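Long-range contacts in cellulose 1,4-beta-cellobiosidase (Thermobifida fusca, PDB 4JJJ), which probably hydrolyses cellulose to cellobiose, this chain being the glycoside hydrolase family 48 catalytic part of a longer secreted enzyme: residues Leu28-Ser33 and Ser50-Tyr55; Asn98-Ala103 and Val125-Leu130; Asn121-Gly126 and Tyr271-Gly276; Tyr144-Leu149 and Asn224-Ala229. The protein carries 1 engineered substitution. All coordinates share one frame; numbering follows the deposited sequence. Where two conformers were deposited one is given.

Contact 1. Residues Leu28-Ser33 and Ser50-Tyr55; sequences LVPYHS and SEAFSY. With BGC (beta-D-glucopyranose), chain B.
Apolar packing joins V29 and P30, at the end of strand 27-30, to A52 and F53 on the first turn of helix 50-67. The side chains of P30 and F53 cross at about a right angle. P30 CD lies over one face, 4.1 Å from the F53 ring centroid and 14° off the ring normal, a CH-pi contact. V29 crosses F53 obliquely, its CG1, anti to the backbone N (chi1 178°), 4.0 Å from F53 CZ, while P30 CG rests 3.9 Å from A52 CB. Helix 50-67 belongs to the (alpha/alpha)6 barrel of family 48, and helix 71-83 covers V29 and F53 through S79. The polar contact lies further along, in a glycan pocket, and runs through water. One water sits 2.8 Å from H32 ND1 and donates to E51 OE1 at 2.7 Å; H32 NE2 is hydrogen-bonded to E40 OE2. E51, the predicted proton donor, reaches out with its chain extended beyond CG, and its carboxylate takes two hydroxyls of one beta-glucose: O3 donates to E51 OE1 at 2.5 Å and O4 to E51 OE2 at 2.6 Å. The same sugar brings its O2 to the edge of the H32 ring, in plane, 3.4 Å from H32 CE1.

Contact 2. Residues Asn98-Ala103 and Val125-Leu130; sequences NPNSPA and VGQDPL
P99 and D128 are the centre of a loop-to-loop contact near the surface, where a type I beta turn from N98 to S101 packs on the extended chain leading into helix 131-138. Each side carries an Asx turn: N98 OD1 accepts from N100 N, and D128 OD1 accepts from L130 N, met nearly head-on, and also from A131 N. Between the loops the direct hydrogen bond is from D128 N to P99 O, 2.9 Å long and fairly straight at 166°. The carboxylate of D128 is also held on its other oxygen, OD2, by the hydroxyls of Y97 and Y265. On the outer side N100 and Q127 lie side by side and point the same way, their amide planes only 10° apart and stacked, with N100 CG 3.9 Å from Q127 NE2. A water donates to both N100 OD1 and D128 O, adding a second link beside the direct bond. Inward, P102 and V125 slide past each other in opposite directions, and P102 CD lies 3.0 Å from G126 O. A103, close to bound glucose in a second glycan pocket, which also holds Y271, turns its carbonyl to V125, placing A103 O 3.5 Å from both V125 CG1 and V125 CG2.

Contact 3. Residues Asn121-Gly126 and Tyr271-Gly276; sequences NNVPVG and YFKKIG. With BGC (beta-D-glucopyranose), chain D.
Y271 meets V125 first through its CB, which lies 4.0 Å from V125 CG1. CG stands beside the backbone N (chi1 -70°), and from there the ring crosses V125 obliquely, bringing Y271 CD1 to 4.1 Å from V125 CG2. Further out the ring leaves the protein contact for the sugar: its CE1 edge faces O6 of a beta-glucose, in the ring plane. At the tip Y271 OH donates to that glucose O6 at 2.7 Å and accepts from the backbone N of I106, so the hydroxyl is fixed from both the chain and the ligand. Y271 lines the same glycan pocket as A103 and W148, and the contact ties this sugar-binding residue to loop 121-126. The Y105 ring meets that of Y271 edge-to-face. The backbones are joined close by. G126 N donates to Y271 O at 2.9 Å (158°), and, with no side chain on G126, F272 O can approach G126 CA to 3.2 Å in a CA-H...O contact. The K273 chain bends at chi2 and chi3, and its NZ donates to P124 O at 2.7 Å, in the carbonyl plane on a lone pair, and passes V123 CG1. The carbonyls of A281 and C284 also hold this buried ammonium, and Y385 adds a cation-pi contact. The whole arrangement joins the loop between strand 117-118 and helix 131-138 to the one between helix 250-263 and strand 302-306.

Contact 4. Residues Tyr144-Leu149 and Asn224-Ala229; sequences YGMHWL and NADARA. Engineered in segment 224-229: N224 (natural residue Asp). With BGC (beta-D-glucopyranose), chain C.
M146 and D226 are where the two backbones run nearest, their CA atoms 6.8 Å apart: loop 144-149, leading into strand 149-151, passes over the first turns of helix 223-242, a helix of the (alpha/alpha)6 barrel. The direct hydrogen bond runs from M146 N to D226 OD2, 3.1 Å and 153°, taken on the syn lone pair. N221 ND2 is hydrogen-bonded to the same oxygen, and G145 CA lies against it. Meanwhile the M146 side chain slides past D226 in the opposite direction. With chi3 at -96° the methyl swings round, putting M146 CE 3.5 Å from D226 OD1 and leaving it 4.4 Å from A229 CB. A water lies close to both D226 OD1 and M146 O. S50 of helix 50-67 and M259 of helix 250-263 also touch M146, so the buried side chain lies among three helices. At the start of the segment N224 is an engineered residue; the natural Asp there is the predicted nucleophile. The loop itself reaches the glycan pocket that also holds Y271 through W148, whose indole is sandwiched: L149 CB lies over the centre of one face, and on the opposite face a beta-glucose sets its C5 3.5 Å from W148 CD2.

From the N terminus, contact 1 comes first, closing a short loop between strand 27-30 and helix 50-67. Contact 2 then closes the excursion from residue 98 to 130, between helices 71-83 and 131-138. Contact 3 starts on the same loop, 121-130, sharing V125 and G126 with contact 2, and spans some 145 residues to the loop after helix 250-263; contact 4, from 144 to 229, falls wholly within that span. In space they pair differently. Contacts 1 and 4 touch near the centre of the chain through S54 with R228 and S50 with W148. Contacts 2 and 3 meet around F272, with centres about 32 and 35 Å from that of contact 1. Contacts 2, 3 and 4 all border one glycan pocket, contact 1 another.

Contact 1. Residues Leu28-Ser33 and Ser50-Tyr55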
# COMPACT_ATOMS: atom_id res chain seq x y z
N LEU A 28 -18.12 5.55 9.70
CA LEU A 28 -17.69 4.17 9.58
C LEU A 28 -16.19 4.07 9.31
O LEU A 28 -15.67 4.79 8.50
CB LEU A 28 -18.46 3.52 8.44
CG LEU A 28 -19.96 3.54 8.55
CD1 LEU A 28 -20.56 2.93 7.34
CD2 LEU A 28 -20.43 2.82 9.75
N VAL A 29 -15.60 3.12 9.99
CA VAL A 29 -14.19 2.77 9.82
C VAL A 29 -14.12 1.29 9.41
O VAL A 29 -14.50 0.39 10.17
CB VAL A 29 -13.39 3.02 11.10
CG1 VAL A 29 -11.89 2.58 10.94
CG2 VAL A 29 -13.45 4.45 11.50
N PRO A 30 -13.67 1.01 8.19
CA PRO A 30 -13.60 -0.38 7.76
C PRO A 30 -12.48 -1.13 8.44
O PRO A 30 -11.44 -0.53 8.72
CB PRO A 30 -13.27 -0.31 6.25
CG PRO A 30 -12.50 0.98 6.14
CD PRO A 30 -13.24 1.92 7.12
N TYR A 31 -12.68 -2.39 8.71
CA TYR A 31 -11.61 -3.28 9.15
C TYR A 31 -10.87 -3.78 7.95
O TYR A 31 -11.39 -3.81 6.85
CB TYR A 31 -12.23 -4.47 9.88
CG TYR A 31 -12.98 -4.18 11.18
CD1 TYR A 31 -12.35 -3.52 12.26
CD2 TYR A 31 -14.25 -4.64 11.36
CE1 TYR A 31 -12.99 -3.37 13.47
CE2 TYR A 31 -14.89 -4.46 12.57
CZ TYR A 31 -14.25 -3.82 13.58
OH TYR A 31 -14.91 -3.67 14.82
N HIS A 32 -9.65 -4.31 8.18
CA HIS A 32 -8.91 -5.02 7.12
C HIS A 32 -9.74 -6.19 6.59
O HIS A 32 -9.87 -6.42 5.41
CB HIS A 32 -7.56 -5.46 7.61
CG HIS A 32 -6.83 -6.29 6.58
ND1 HIS A 32 -6.26 -5.72 5.45
CD2 HIS A 32 -6.56 -7.61 6.52
CE1 HIS A 32 -5.70 -6.66 4.74
NE2 HIS A 32 -5.83 -7.82 5.37
N SER A 33 -10.35 -6.90 7.54
CA SER A 33 -11.21 -8.07 7.21
C SER A 33 -12.21 -8.33 8.29
O SER A 33 -12.06 -7.95 9.43
CB SER A 33 -10.37 -9.34 6.95
OG SER A 33 -9.56 -9.60 8.06
N SER A 50 -4.89 2.51 5.32
CA SER A 50 -5.23 3.54 4.38
C SER A 50 -5.70 2.87 3.07
O SER A 50 -6.57 3.42 2.34
CB SER A 50 -4.12 4.58 4.21
OG SER A 50 -2.98 3.96 3.71
N GLU A 51 -5.19 1.70 2.75
CA GLU A 51 -5.70 0.93 1.69
C GLU A 51 -7.22 0.75 1.83
O GLU A 51 -7.97 0.91 0.88
CB GLU A 51 -4.93 -0.41 1.65
CG GLU A 51 -5.60 -1.52 0.85
CD GLU A 51 -4.77 -2.77 0.96
OE1 GLU A 51 -5.10 -3.64 1.80
OE2 GLU A 51 -3.69 -2.84 0.27
N ALA A 52 -7.65 0.22 2.96
CA ALA A 52 -9.09 -0.01 3.17
C ALA A 52 -9.89 1.23 2.97
O ALA A 52 -10.96 1.19 2.35
CB ALA A 52 -9.34 -0.62 4.50
N PHE A 53 -9.37 2.36 3.49
CA PHE A 53 -10.10 3.61 3.26
C PHE A 53 -10.19 4.03 1.81
O PHE A 53 -11.26 4.38 1.36
CB PHE A 53 -9.52 4.77 4.13
CG PHE A 53 -10.05 4.87 5.51
CD1 PHE A 53 -11.25 5.58 5.76
CD2 PHE A 53 -9.36 4.34 6.60
CE1 PHE A 53 -11.72 5.71 7.04
CE2 PHE A 53 -9.91 4.45 7.86
CZ PHE A 53 -10.99 5.18 8.10
N SER A 54 -9.13 3.75 1.02
CA SER A 54 -9.20 4.06 -0.41
C SER A 54 -10.23 3.23 -1.10
O SER A 54 -10.92 3.68 -2.01
CB SER A 54 -7.83 3.98 -1.05
OG SER A 54 -7.27 2.69 -1.13
N TYR A 55 -10.38 1.95 -0.69
CA TYR A 55 -11.38 1.09 -1.23
C TYR A 55 -12.81 1.46 -0.77
O TYR A 55 -13.75 1.32 -1.53
CB TYR A 55 -11.08 -0.39 -0.92
CG TYR A 55 -10.16 -1.03 -1.90
CD1 TYR A 55 -10.67 -1.67 -3.04
CD2 TYR A 55 -8.77 -1.03 -1.72
CE1 TYR A 55 -9.81 -2.26 -3.93
CE2 TYR A 55 -7.90 -1.61 -2.68
CZ TYR A 55 -8.40 -2.23 -3.74
OH TYR A 55 -7.62 -2.87 -4.68
C2 BGC B . -3.04 -7.66 1.69
C3 BGC B . -3.01 -6.19 1.28
C4 BGC B . -1.59 -5.80 0.77
C5 BGC B . -1.04 -6.83 -0.26
C6 BGC B . 0.40 -6.52 -0.59
C1 BGC B . -2.52 -8.56 0.59
O2 BGC B . -4.38 -8.05 1.97
O3 BGC B . -3.41 -5.41 2.44
O4 BGC B . -1.66 -4.48 0.19
O5 BGC B . -1.17 -8.14 0.31
O6 BGC B . 1.20 -6.53 0.57
O HOH W 1 -6.57 -3.34 4.06

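Contact 2. Residues Asn98-Ala103 and Val125-Leu130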
# COMPACT_ATOMS: atom_id res chain seq x y z
N ASN A 98 12.43 22.01 9.53
CA ASN A 98 13.33 22.82 8.71
C ASN A 98 13.59 22.15 7.35
O ASN A 98 14.36 21.17 7.25
CB ASN A 98 14.68 22.98 9.43
CG ASN A 98 15.68 23.79 8.62
OD1 ASN A 98 15.36 24.37 7.56
ND2 ASN A 98 16.91 23.93 9.19
N PRO A 99 12.97 22.67 6.29
CA PRO A 99 13.11 21.95 5.02
C PRO A 99 14.54 21.95 4.47
O PRO A 99 14.89 21.12 3.65
CB PRO A 99 12.18 22.70 4.07
CG PRO A 99 11.48 23.65 4.87
CD PRO A 99 12.06 23.79 6.22
N ASN A 100 15.37 22.90 4.92
CA ASN A 100 16.75 22.85 4.58
C ASN A 100 17.58 21.78 5.30
O ASN A 100 18.69 21.47 4.89
CB ASN A 100 17.42 24.23 4.84
CG ASN A 100 16.96 25.31 3.89
OD1 ASN A 100 16.12 25.17 2.99
ND2 ASN A 100 17.55 26.46 4.09
N SER A 101 17.02 21.19 6.34
CA SER A 101 17.65 20.08 7.03
C SER A 101 16.51 19.12 7.43
O SER A 101 15.97 19.13 8.55
CB SER A 101 18.41 20.58 8.25
OG SER A 101 19.22 19.55 8.75
N PRO A 102 16.07 18.35 6.44
CA PRO A 102 14.87 17.55 6.65
C PRO A 102 14.90 16.44 7.59
O PRO A 102 13.86 16.13 8.19
CB PRO A 102 14.54 17.02 5.24
CG PRO A 102 15.38 17.75 4.29
CD PRO A 102 16.58 18.28 5.06
N ALA A 103 16.07 15.82 7.78
CA ALA A 103 16.19 14.60 8.53
C ALA A 103 17.67 14.36 8.74
O ALA A 103 18.50 14.88 7.98
CB ALA A 103 15.54 13.44 7.79
N VAL A 125 22.30 15.13 3.59
CA VAL A 125 20.85 15.12 3.32
C VAL A 125 20.53 16.36 2.49
O VAL A 125 20.98 17.53 2.74
CB VAL A 125 20.05 15.02 4.61
CG1 VAL A 125 18.52 14.97 4.47
CG2 VAL A 125 20.54 13.79 5.38
N GLY A 126 19.70 16.13 1.46
CA GLY A 126 19.28 17.25 0.63
C GLY A 126 18.24 18.17 1.21
O GLY A 126 17.81 18.01 2.37
N GLN A 127 17.91 19.18 0.44
CA GLN A 127 16.87 20.13 0.78
C GLN A 127 15.51 19.52 0.32
O GLN A 127 15.40 18.91 -0.72
CB GLN A 127 17.13 21.47 0.08
CG GLN A 127 18.33 22.21 0.82
CD GLN A 127 18.66 23.62 0.30
OE1 GLN A 127 18.17 24.03 -0.75
NE2 GLN A 127 19.51 24.37 1.05
N ASP A 128 14.51 19.70 1.16
CA ASP A 128 13.15 19.39 0.76
C ASP A 128 12.53 20.54 0.03
O ASP A 128 12.30 21.59 0.67
CB ASP A 128 12.36 19.14 2.10
CG ASP A 128 10.83 19.04 1.94
OD1 ASP A 128 10.23 19.25 0.88
OD2 ASP A 128 10.18 18.84 3.04
N PRO A 129 12.15 20.35 -1.26
CA PRO A 129 11.66 21.45 -2.10
C PRO A 129 10.16 21.55 -2.13
O PRO A 129 9.64 22.38 -2.85
CB PRO A 129 12.17 21.07 -3.50
CG PRO A 129 12.07 19.59 -3.48
CD PRO A 129 12.42 19.13 -2.06
N LEU A 130 9.48 20.74 -1.30
CA LEU A 130 8.05 20.75 -1.27
C LEU A 130 7.46 21.51 -0.09
O LEU A 130 6.40 22.11 -0.20
CB LEU A 130 7.45 19.34 -1.14
CG LEU A 130 7.80 18.39 -2.31
CD1 LEU A 130 7.20 17.06 -1.94
CD2 LEU A 130 7.43 18.93 -3.70
O HOH W 2 14.34 23.58 1.34

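Contact 3. Residues Asn121-Gly126 and Tyr271-Gly276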
# COMPACT_ATOMS: atom_id res chain seq x y z
N ASN A 121 25.64 11.85 11.19
CA ASN A 121 25.66 13.24 10.73
C ASN A 121 26.59 13.57 9.57
O ASN A 121 26.42 14.68 8.96
CB ASN A 121 26.07 14.18 11.88
CG ASN A 121 25.05 14.20 12.98
OD1 ASN A 121 23.85 14.22 12.71
ND2 ASN A 121 25.51 14.12 14.21
N ASN A 122 27.50 12.69 9.23
CA ASN A 122 28.46 12.92 8.10
C ASN A 122 27.86 12.59 6.75
O ASN A 122 28.50 12.80 5.74
CB ASN A 122 29.78 12.15 8.29
CG ASN A 122 29.63 10.63 8.27
OD1 ASN A 122 28.54 10.08 8.37
ND2 ASN A 122 30.74 9.95 8.15
N VAL A 123 26.62 12.07 6.72
CA VAL A 123 25.99 11.74 5.45
C VAL A 123 25.14 12.92 5.02
O VAL A 123 24.27 13.33 5.76
CB VAL A 123 25.18 10.47 5.58
CG1 VAL A 123 24.27 10.32 4.39
CG2 VAL A 123 26.06 9.25 5.75
N PRO A 124 25.45 13.52 3.88
CA PRO A 124 24.66 14.64 3.41
C PRO A 124 23.18 14.28 3.11
O PRO A 124 22.94 13.25 2.54
CB PRO A 124 25.39 15.09 2.16
CG PRO A 124 26.72 14.46 2.20
CD PRO A 124 26.63 13.26 3.03
N VAL A 125 22.30 15.13 3.59
CA VAL A 125 20.85 15.12 3.32
C VAL A 125 20.53 16.36 2.49
O VAL A 125 20.98 17.53 2.74
CB VAL A 125 20.05 15.02 4.61
CG1 VAL A 125 18.52 14.97 4.47
CG2 VAL A 125 20.54 13.79 5.38
N GLY A 126 19.70 16.13 1.46
CA GLY A 126 19.28 17.25 0.63
C GLY A 126 18.24 18.17 1.21
O GLY A 126 17.81 18.01 2.37
N TYR A 271 16.34 10.59 1.69
CA TYR A 271 17.02 11.69 2.32
C TYR A 271 17.35 12.81 1.33
O TYR A 271 18.32 13.59 1.51
CB TYR A 271 18.28 11.19 3.05
CG TYR A 271 17.95 10.37 4.26
CD1 TYR A 271 17.49 10.98 5.40
CD2 TYR A 271 18.08 8.95 4.21
CE1 TYR A 271 17.13 10.19 6.54
CE2 TYR A 271 17.72 8.18 5.32
CZ TYR A 271 17.24 8.84 6.45
OH TYR A 271 16.93 8.00 7.55
N PHE A 272 16.50 12.99 0.34
CA PHE A 272 16.58 14.01 -0.65
C PHE A 272 17.98 14.05 -1.31
O PHE A 272 18.45 15.12 -1.63
CB PHE A 272 16.16 15.38 -0.05
CG PHE A 272 14.70 15.42 0.37
CD1 PHE A 272 13.71 15.70 -0.56
CD2 PHE A 272 14.34 15.15 1.71
CE1 PHE A 272 12.39 15.62 -0.13
CE2 PHE A 272 13.01 15.12 2.12
CZ PHE A 272 12.03 15.32 1.16
N LYS A 273 18.58 12.89 -1.47
CA LYS A 273 19.81 12.83 -2.28
C LYS A 273 19.52 13.07 -3.71
O LYS A 273 18.47 12.73 -4.26
CB LYS A 273 20.41 11.48 -2.21
CG LYS A 273 20.86 11.00 -0.88
CD LYS A 273 22.09 11.62 -0.35
CE LYS A 273 22.90 10.62 0.51
NZ LYS A 273 24.09 11.40 0.96
N LYS A 274 20.53 13.56 -4.42
CA LYS A 274 20.38 13.65 -5.84
C LYS A 274 20.17 12.25 -6.43
O LYS A 274 20.86 11.26 -6.08
CB LYS A 274 21.66 14.18 -6.44
CG LYS A 274 21.70 14.37 -7.96
CD LYS A 274 23.06 15.00 -8.33
CE LYS A 274 23.18 15.25 -9.82
NZ LYS A 274 22.41 16.45 -10.27
N ILE A 275 19.23 12.16 -7.36
CA ILE A 275 19.02 10.89 -8.03
C ILE A 275 20.06 10.53 -9.03
O ILE A 275 20.47 11.37 -9.88
CB ILE A 275 17.66 10.85 -8.77
CG1 ILE A 275 16.51 11.20 -7.83
CG2 ILE A 275 17.53 9.51 -9.51
CD1 ILE A 275 16.27 10.19 -6.73
N GLY A 276 20.56 9.32 -8.94
CA GLY A 276 21.33 8.74 -10.03
C GLY A 276 22.73 8.41 -9.60
O GLY A 276 23.43 9.26 -9.12
C2 BGC D . 13.26 7.43 12.67
C3 BGC D . 13.41 8.87 13.15
C4 BGC D . 14.38 9.64 12.21
C5 BGC D . 13.88 9.50 10.77
C6 BGC D . 14.90 10.11 9.74
C1 BGC D . 12.75 7.45 11.23
O2 BGC D . 12.30 6.83 13.51
O3 BGC D . 13.96 8.82 14.49
O4 BGC D . 14.35 11.04 12.49
O5 BGC D . 13.77 8.10 10.46
O6 BGC D . 16.14 9.41 9.72

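Contact 4. Residues Tyr144-Leu149 and Asn224-Ala229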
# COMPACT_ATOMS: atom_id res chain seq x y z
N TYR A 144 -1.27 16.56 4.73
CA TYR A 144 -2.54 16.01 4.42
C TYR A 144 -2.35 14.71 3.57
O TYR A 144 -2.32 14.77 2.37
CB TYR A 144 -3.39 17.01 3.65
CG TYR A 144 -4.82 16.60 3.43
CD1 TYR A 144 -5.26 16.02 2.28
CD2 TYR A 144 -5.75 16.82 4.42
CE1 TYR A 144 -6.57 15.72 2.11
CE2 TYR A 144 -7.07 16.51 4.30
CZ TYR A 144 -7.49 15.95 3.11
OH TYR A 144 -8.87 15.69 2.94
N GLY A 145 -2.18 13.64 4.30
CA GLY A 145 -1.91 12.29 3.76
C GLY A 145 -2.34 11.30 4.76
O GLY A 145 -2.31 11.60 5.94
N MET A 146 -2.84 10.13 4.31
CA MET A 146 -3.22 9.09 5.29
C MET A 146 -2.01 8.46 5.94
O MET A 146 -1.05 8.08 5.26
CB MET A 146 -4.10 8.04 4.66
CG MET A 146 -5.40 8.55 4.08
SD MET A 146 -6.54 7.20 3.63
CE MET A 146 -6.18 7.07 1.92
N HIS A 147 -2.08 8.18 7.25
CA HIS A 147 -1.18 7.22 7.87
C HIS A 147 -1.63 5.81 7.48
O HIS A 147 -2.78 5.57 7.15
CB HIS A 147 -1.18 7.40 9.37
CG HIS A 147 -0.37 6.37 10.11
ND1 HIS A 147 0.98 6.25 10.00
CD2 HIS A 147 -0.76 5.35 10.92
CE1 HIS A 147 1.42 5.25 10.70
NE2 HIS A 147 0.39 4.69 11.30
N TRP A 148 -0.70 4.84 7.49
CA TRP A 148 -1.04 3.58 6.81
C TRP A 148 -1.86 2.58 7.62
O TRP A 148 -2.48 1.71 7.00
CB TRP A 148 0.24 2.91 6.25
CG TRP A 148 0.91 1.91 7.15
CD1 TRP A 148 1.82 2.13 8.18
CD2 TRP A 148 0.76 0.47 7.10
NE1 TRP A 148 2.19 0.94 8.70
CE2 TRP A 148 1.56 -0.09 8.10
CE3 TRP A 148 -0.02 -0.39 6.31
CZ2 TRP A 148 1.67 -1.47 8.27
CZ3 TRP A 148 0.10 -1.78 6.48
CH2 TRP A 148 0.94 -2.31 7.46
N LEU A 149 -1.76 2.64 8.92
CA LEU A 149 -2.23 1.51 9.80
C LEU A 149 -2.84 2.06 11.08
O LEU A 149 -2.26 2.93 11.82
CB LEU A 149 -1.06 0.64 10.27
CG LEU A 149 -1.37 -0.69 10.90
CD1 LEU A 149 -2.09 -1.66 10.01
CD2 LEU A 149 -0.10 -1.20 11.51
N ASN A 224 0.50 3.81 -2.48
CA ASN A 224 -0.42 2.97 -3.29
C ASN A 224 -1.88 3.36 -2.96
O ASN A 224 -2.73 3.47 -3.86
CB ASN A 224 -0.21 1.48 -3.02
CG ASN A 224 -0.74 0.56 -4.12
OD1 ASN A 224 -1.02 0.90 -5.20
ND2 ASN A 224 -0.74 -0.71 -3.74
N ALA A 225 -2.15 3.56 -1.66
CA ALA A 225 -3.51 3.91 -1.15
C ALA A 225 -3.86 5.37 -1.43
O ALA A 225 -4.99 5.56 -1.91
CB ALA A 225 -3.64 3.58 0.34
N ASP A 226 -2.97 6.32 -1.17
CA ASP A 226 -3.38 7.71 -1.40
C ASP A 226 -3.54 7.95 -2.91
O ASP A 226 -4.47 8.62 -3.28
CB ASP A 226 -2.38 8.72 -0.73
CG ASP A 226 -2.55 8.83 0.73
OD1 ASP A 226 -2.85 7.84 1.40
OD2 ASP A 226 -2.26 9.87 1.28
N ALA A 227 -2.77 7.29 -3.75
CA ALA A 227 -2.93 7.46 -5.19
C ALA A 227 -4.26 6.84 -5.60
O ALA A 227 -4.98 7.33 -6.47
CB ALA A 227 -1.77 6.79 -5.97
N ARG A 228 -4.60 5.66 -5.05
CA ARG A 228 -5.92 5.07 -5.35
C ARG A 228 -7.07 6.02 -4.96
O ARG A 228 -8.03 6.12 -5.65
CB ARG A 228 -6.10 3.77 -4.56
CG ARG A 228 -7.31 2.97 -4.95
CD ARG A 228 -7.44 1.66 -4.22
NE ARG A 228 -6.30 0.71 -4.48
CZ ARG A 228 -5.34 0.42 -3.59
NH1 ARG A 228 -5.29 0.95 -2.39
NH2 ARG A 228 -4.44 -0.47 -3.92
N ALA A 229 -7.02 6.69 -3.83
CA ALA A 229 -8.03 7.66 -3.38
C ALA A 229 -8.19 8.79 -4.42
O ALA A 229 -9.28 9.18 -4.79
CB ALA A 229 -7.64 8.20 -2.07
C2 BGC C . 3.88 -1.82 3.57
C3 BGC C . 4.79 -1.46 4.74
C4 BGC C . 4.88 0.03 4.85
C5 BGC C . 3.55 0.72 4.96
C6 BGC C . 3.62 2.24 5.03
C1 BGC C . 2.62 -1.02 3.70
O1 BGC C . 1.78 -1.27 2.56
O2 BGC C . 3.60 -3.23 3.48
O3 BGC C . 6.10 -2.00 4.43
O4 BGC C . 5.50 0.21 6.17
O5 BGC C . 2.80 0.38 3.78
O6 BGC C . 4.36 2.72 3.87
O HOH W 3 -1.49 6.26 3.13